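PDB 1VE0: YjbQ family protein from Sulfolobus tokodaii, which is of unknown molecular function but binds zinc ions and belongs to the YjbQ (UPF0047) family. Local coordinates for residues T22-G35 / P100-I114. Residues are numbered along the deposited sequence; the frame is centred on the assembly and turned at random.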
loop_
_atom_site.group_PDB
_atom_site.type_symbol
_atom_site.label_atom_id
_atom_site.label_comp_id
_atom_site.label_asym_id
_atom_site.label_seq_id
_atom_site.Cartn_x
_atom_site.Cartn_y
_atom_site.Cartn_z
ATOM N N THR A 22 11.896 13.221 -2.719
ATOM C CA THR A 22 13.039 12.312 -2.756
ATOM C C THR A 22 14.304 12.841 -2.072
ATOM O O THR A 22 14.932 12.134 -1.286
ATOM C CB THR A 22 13.408 11.958 -4.202
ATOM O OG1 THR A 22 12.220 11.635 -4.938
ATOM C CG2 THR A 22 14.352 10.762 -4.226
ATOM N N GLU A 23 14.687 14.076 -2.372
ATOM C CA GLU A 23 15.899 14.636 -1.771
ATOM C C GLU A 23 15.832 14.686 -0.246
ATOM O O GLU A 23 16.812 14.347 0.438
ATOM C CB GLU A 23 16.179 16.040 -2.330
ATOM C CG GLU A 23 16.263 16.093 -3.850
ATOM C CD GLU A 23 17.351 15.181 -4.413
ATOM O OE1 GLU A 23 17.289 14.842 -5.621
ATOM O OE2 GLU A 23 18.277 14.812 -3.651
ATOM N N GLN A 24 14.690 15.107 0.293
ATOM C CA GLN A 24 14.533 15.183 1.742
ATOM C C GLN A 24 14.589 13.791 2.351
ATOM O O GLN A 24 15.109 13.612 3.455
ATOM C CB GLN A 24 13.207 15.854 2.130
ATOM C CG GLN A 24 13.055 17.294 1.638
ATOM C CD GLN A 24 12.302 17.384 0.318
ATOM O OE1 GLN A 24 12.680 16.762 -0.682
ATOM N NE2 GLN A 24 11.228 18.162 0.309
ATOM N N VAL A 25 14.052 12.799 1.646
ATOM C CA VAL A 25 14.112 11.446 2.181
ATOM C C VAL A 25 15.551 10.915 2.145
ATOM O O VAL A 25 15.966 10.205 3.063
ATOM C CB VAL A 25 13.185 10.457 1.416
ATOM C CG1 VAL A 25 13.386 9.047 1.962
ATOM C CG2 VAL A 25 11.723 10.848 1.611
ATOM N N SER A 26 16.318 11.252 1.106
ATOM C CA SER A 26 17.695 10.758 1.047
ATOM C C SER A 26 18.509 11.302 2.220
ATOM O O SER A 26 19.410 10.631 2.723
ATOM C CB SER A 26 18.366 11.105 -0.298
ATOM O OG SER A 26 18.413 12.499 -0.518
ATOM N N GLU A 27 18.192 12.510 2.679
ATOM C CA GLU A 27 18.905 13.074 3.825
ATOM C C GLU A 27 18.462 12.377 5.112
ATOM O O GLU A 27 19.282 12.070 5.984
ATOM C CB GLU A 27 18.625 14.581 3.953
ATOM C CG GLU A 27 19.193 15.400 2.824
ATOM C CD GLU A 27 20.710 15.369 2.793
ATOM O OE1 GLU A 27 21.290 15.656 1.723
ATOM O OE2 GLU A 27 21.327 15.068 3.841
ATOM N N ALA A 28 17.159 12.116 5.220
ATOM C CA ALA A 28 16.605 11.484 6.408
ATOM C C ALA A 28 17.052 10.045 6.693
ATOM O O ALA A 28 16.953 9.584 7.834
ATOM C CB ALA A 28 15.074 11.562 6.365
ATOM N N ILE A 29 17.553 9.325 5.690
ATOM C CA ILE A 29 17.985 7.947 5.932
ATOM C C ILE A 29 19.429 7.838 6.419
ATOM O O ILE A 29 19.867 6.761 6.828
ATOM C CB ILE A 29 17.847 7.062 4.656
ATOM C CG1 ILE A 29 18.754 7.595 3.538
ATOM C CG2 ILE A 29 16.390 7.014 4.222
ATOM C CD1 ILE A 29 18.975 6.602 2.393
ATOM N N LYS A 30 20.172 8.941 6.381
ATOM C CA LYS A 30 21.566 8.900 6.805
ATOM C C LYS A 30 21.702 8.223 8.155
ATOM O O LYS A 30 21.030 8.571 9.116
ATOM C CB LYS A 30 22.168 10.308 6.831
ATOM C CG LYS A 30 22.334 10.905 5.425
ATOM C CD LYS A 30 23.239 12.123 5.430
ATOM C CE LYS A 30 23.105 12.930 4.147
ATOM N NZ LYS A 30 23.374 12.134 2.927
ATOM N N GLY A 31 22.570 7.227 8.205
ATOM C CA GLY A 31 22.765 6.482 9.433
ATOM C C GLY A 31 22.566 5.013 9.115
ATOM O O GLY A 31 23.136 4.144 9.769
ATOM N N ILE A 32 21.745 4.740 8.102
ATOM C CA ILE A 32 21.481 3.372 7.671
ATOM C C ILE A 32 22.222 3.110 6.355
ATOM O O ILE A 32 22.138 3.900 5.415
ATOM C CB ILE A 32 19.966 3.139 7.446
ATOM C CG1 ILE A 32 19.209 3.279 8.775
ATOM C CG2 ILE A 32 19.738 1.776 6.803
ATOM C CD1 ILE A 32 19.555 2.225 9.817
ATOM N N ASN A 33 22.947 1.998 6.303
ATOM C CA ASN A 33 23.712 1.615 5.123
ATOM C C ASN A 33 22.981 0.627 4.213
ATOM O O ASN A 33 23.023 0.747 2.988
ATOM C CB ASN A 33 25.063 1.020 5.563
ATOM C CG ASN A 33 25.744 0.233 4.456
ATOM O OD1 ASN A 33 25.454 -0.949 4.243
ATOM N ND2 ASN A 33 26.646 0.893 3.733
ATOM N N ASN A 34 22.315 -0.352 4.815
ATOM C CA ASN A 34 21.586 -1.367 4.062
ATOM C C ASN A 34 20.320 -1.661 4.850
ATOM O O ASN A 34 20.384 -1.988 6.035
ATOM C CB ASN A 34 22.438 -2.636 3.946
ATOM C CG ASN A 34 21.725 -3.777 3.219
ATOM O OD1 ASN A 34 22.092 -4.943 3.380
ATOM N ND2 ASN A 34 20.727 -3.451 2.406
ATOM N N GLY A 35 19.167 -1.543 4.201
ATOM C CA GLY A 35 17.936 -1.810 4.923
ATOM C C GLY A 35 16.688 -1.302 4.248
ATOM O O GLY A 35 16.597 -1.303 3.022
ATOM N N PRO A 100 13.901 0.614 -0.530
ATOM C CA PRO A 100 15.068 -0.080 0.014
ATOM C C PRO A 100 16.260 0.866 0.045
ATOM O O PRO A 100 16.318 1.823 -0.722
ATOM C CB PRO A 100 15.273 -1.243 -0.953
ATOM C CG PRO A 100 14.748 -0.680 -2.274
ATOM C CD PRO A 100 13.514 0.097 -1.855
ATOM N N ILE A 101 17.190 0.588 0.950
ATOM C CA ILE A 101 18.399 1.372 1.098
ATOM C C ILE A 101 19.554 0.410 0.831
ATOM O O ILE A 101 19.569 -0.698 1.361
ATOM C CB ILE A 101 18.554 1.915 2.539
ATOM C CG1 ILE A 101 17.354 2.789 2.906
ATOM C CG2 ILE A 101 19.851 2.718 2.649
ATOM C CD1 ILE A 101 17.356 3.252 4.357
ATOM N N ILE A 102 20.508 0.826 0.007
ATOM C CA ILE A 102 21.654 -0.021 -0.286
ATOM C C ILE A 102 22.860 0.899 -0.484
ATOM O O ILE A 102 22.758 1.943 -1.125
ATOM C CB ILE A 102 21.384 -0.899 -1.547
ATOM C CG1 ILE A 102 22.481 -1.956 -1.709
ATOM C CG2 ILE A 102 21.307 -0.043 -2.792
ATOM C CD1 ILE A 102 22.520 -2.983 -0.582
ATOM N N GLU A 103 23.988 0.541 0.116
ATOM C CA GLU A 103 25.197 1.357 -0.010
ATOM C C GLU A 103 24.949 2.752 0.550
ATOM O O GLU A 103 25.544 3.721 0.084
ATOM C CB GLU A 103 25.597 1.474 -1.487
ATOM C CG GLU A 103 25.973 0.160 -2.125
ATOM C CD GLU A 103 27.207 -0.426 -1.485
ATOM O OE1 GLU A 103 28.283 0.210 -1.590
ATOM O OE2 GLU A 103 27.104 -1.510 -0.865
ATOM N N GLY A 104 24.057 2.852 1.536
ATOM C CA GLY A 104 23.740 4.138 2.131
ATOM C C GLY A 104 22.860 5.058 1.295
ATOM O O GLY A 104 22.616 6.203 1.695
ATOM N N LYS A 105 22.374 4.576 0.153
ATOM C CA LYS A 105 21.524 5.377 -0.735
ATOM C C LYS A 105 20.146 4.751 -1.015
ATOM O O LYS A 105 19.968 3.543 -0.904
ATOM C CB LYS A 105 22.217 5.585 -2.089
ATOM C CG LYS A 105 23.674 5.985 -1.987
ATOM C CD LYS A 105 24.250 6.360 -3.348
ATOM C CE LYS A 105 24.394 5.156 -4.258
ATOM N NZ LYS A 105 24.909 5.550 -5.606
ATOM N N LEU A 106 19.182 5.580 -1.403
ATOM C CA LEU A 106 17.853 5.075 -1.745
ATOM C C LEU A 106 18.018 4.229 -3.013
ATOM O O LEU A 106 18.583 4.688 -4.000
ATOM C CB LEU A 106 16.902 6.233 -2.033
ATOM C CG LEU A 106 16.594 7.162 -0.858
ATOM C CD1 LEU A 106 15.669 8.293 -1.333
ATOM C CD2 LEU A 106 15.938 6.360 0.261
ATOM N N ASP A 107 17.518 3.003 -2.987
ATOM C CA ASP A 107 17.622 2.107 -4.127
ATOM C C ASP A 107 16.374 2.295 -4.993
ATOM O O ASP A 107 15.386 1.561 -4.863
ATOM C CB ASP A 107 17.749 0.662 -3.612
ATOM C CG ASP A 107 17.946 -0.353 -4.726
ATOM O OD1 ASP A 107 18.452 0.027 -5.796
ATOM O OD2 ASP A 107 17.612 -1.543 -4.516
ATOM N N LEU A 108 16.438 3.291 -5.876
ATOM C CA LEU A 108 15.334 3.650 -6.761
ATOM C C LEU A 108 15.559 3.277 -8.220
ATOM O O LEU A 108 16.687 3.311 -8.713
ATOM C CB LEU A 108 15.088 5.167 -6.673
ATOM C CG LEU A 108 14.679 5.666 -5.283
ATOM C CD1 LEU A 108 14.903 7.179 -5.135
ATOM C CD2 LEU A 108 13.234 5.293 -5.059
ATOM N N GLY A 109 14.467 2.939 -8.904
ATOM C CA GLY A 109 14.537 2.603 -10.315
ATOM C C GLY A 109 14.788 3.866 -11.114
ATOM O O GLY A 109 14.723 4.975 -10.574
ATOM N N THR A 110 15.086 3.698 -12.397
ATOM C CA THR A 110 15.355 4.820 -13.295
ATOM C C THR A 110 14.371 5.988 -13.154
ATOM O O THR A 110 14.775 7.141 -13.025
ATOM C CB THR A 110 15.322 4.347 -14.773
ATOM O OG1 THR A 110 16.262 3.284 -14.947
ATOM C CG2 THR A 110 15.685 5.484 -15.723
ATOM N N TRP A 111 13.080 5.682 -13.171
ATOM C CA TRP A 111 12.058 6.716 -13.097
ATOM C C TRP A 111 11.364 6.893 -11.743
ATOM O O TRP A 111 10.384 7.623 -11.667
ATOM C CB TRP A 111 10.990 6.451 -14.166
ATOM C CG TRP A 111 11.565 6.163 -15.523
ATOM C CD1 TRP A 111 11.542 4.971 -16.186
ATOM C CD2 TRP A 111 12.294 7.075 -16.360
ATOM N NE1 TRP A 111 12.218 5.079 -17.386
ATOM C CE2 TRP A 111 12.689 6.358 -17.517
ATOM C CE3 TRP A 111 12.656 8.425 -16.245
ATOM C CZ2 TRP A 111 13.428 6.948 -18.551
ATOM C CZ3 TRP A 111 13.396 9.011 -17.280
ATOM C CH2 TRP A 111 13.772 8.270 -18.414
ATOM N N GLN A 112 11.869 6.256 -10.688
ATOM C CA GLN A 112 11.230 6.369 -9.375
ATOM C C GLN A 112 11.621 7.554 -8.516
ATOM O O GLN A 112 12.804 7.836 -8.295
ATOM C CB GLN A 112 11.454 5.112 -8.527
ATOM C CG GLN A 112 10.724 3.879 -8.970
ATOM C CD GLN A 112 10.909 2.755 -7.983
ATOM O OE1 GLN A 112 12.031 2.494 -7.527
ATOM N NE2 GLN A 112 9.816 2.077 -7.637
ATOM N N ARG A 113 10.603 8.224 -8.001
ATOM C CA ARG A 113 10.785 9.353 -7.109
ATOM C C ARG A 113 9.761 9.141 -5.989
ATOM O O ARG A 113 8.756 8.465 -6.174
ATOM C CB ARG A 113 10.504 10.671 -7.837
ATOM C CG ARG A 113 11.412 10.917 -9.067
ATOM C CD ARG A 113 12.867 11.091 -8.680
ATOM N NE ARG A 113 13.104 12.360 -7.998
ATOM C CZ ARG A 113 14.303 12.792 -7.607
ATOM N NH1 ARG A 113 14.417 13.962 -6.992
ATOM N NH2 ARG A 113 15.392 12.058 -7.828
ATOM N N ILE A 114 10.038 9.691 -4.823
ATOM C CA ILE A 114 9.136 9.570 -3.690
ATOM C C ILE A 114 8.265 10.812 -3.794
ATOM O O ILE A 114 8.766 11.927 -3.793
ATOM C CB ILE A 114 9.930 9.546 -2.385
ATOM C CG1 ILE A 114 10.910 8.361 -2.430
ATOM C CG2 ILE A 114 8.966 9.419 -1.183
ATOM C CD1 ILE A 114 11.854 8.283 -1.250
HETATM O O HOH W 1 23.114 6.398 5.061
HETATM O O HOH W 2 24.985 -1.727 1.738
#
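Gly35 and Ile101 form an antiparallel hydrogen-bonded pair, Gly35 N to Ile101 O at 3.0 Å and Ile101 N to Gly35 O, joining strands 35-41 and 96-102. Glycine suits position 35 because its backbone angles would jam a CB against the carbonyl oxygen of Asn34. Beyond the pair a type I' beta hairpin turn, Ile102 to Lys105, lies against the loop after helix 22-28, and the helix spans from strand 105-106 of the five-stranded sheet to strand 113-118 of the three-stranded one. Gly104 suits the turn's second half, where phi is positive, and gives its N-H to a lone pair of Asn33 O at 2.8 Å. Asn34, its CG anti to the backbone N (chi1 178°), brings ND2 back to Ile101 O at 3.2 Å, with that oxygen in its amide plane; the same oxygen also accepts from Lys130 of a second subunit.

Branched aliphatic side chains of the helix and the loop after it meet those of the strands. Ile101 and Ile29 reach toward each other, Ile101 CD1 coming 3.9 Å from Ile29 CB and 3.7 Å from Ile32 CG2, while Ile29 CD1 reaches Leu106 CD2. Further along, Val25 crosses Ile114 at about a right angle, CG1 touching CD1 at 3.6 Å.

At the helix start, Thr22 combines a methyl, which meets Leu108 CD1, with a hydroxyl over one face of the Arg113 guanidinium. Bends at chi2 and chi3 fold Arg113 toward the helix; NE pairs with Asp20, and NH1 makes a salt bridge to Glu23 OE1 whose hydrogen bond is weak at 3.3 Å. Thr22 OG1, also bonded to Asp20, accepts the backbone N-H of Ile114 at 2.9 Å.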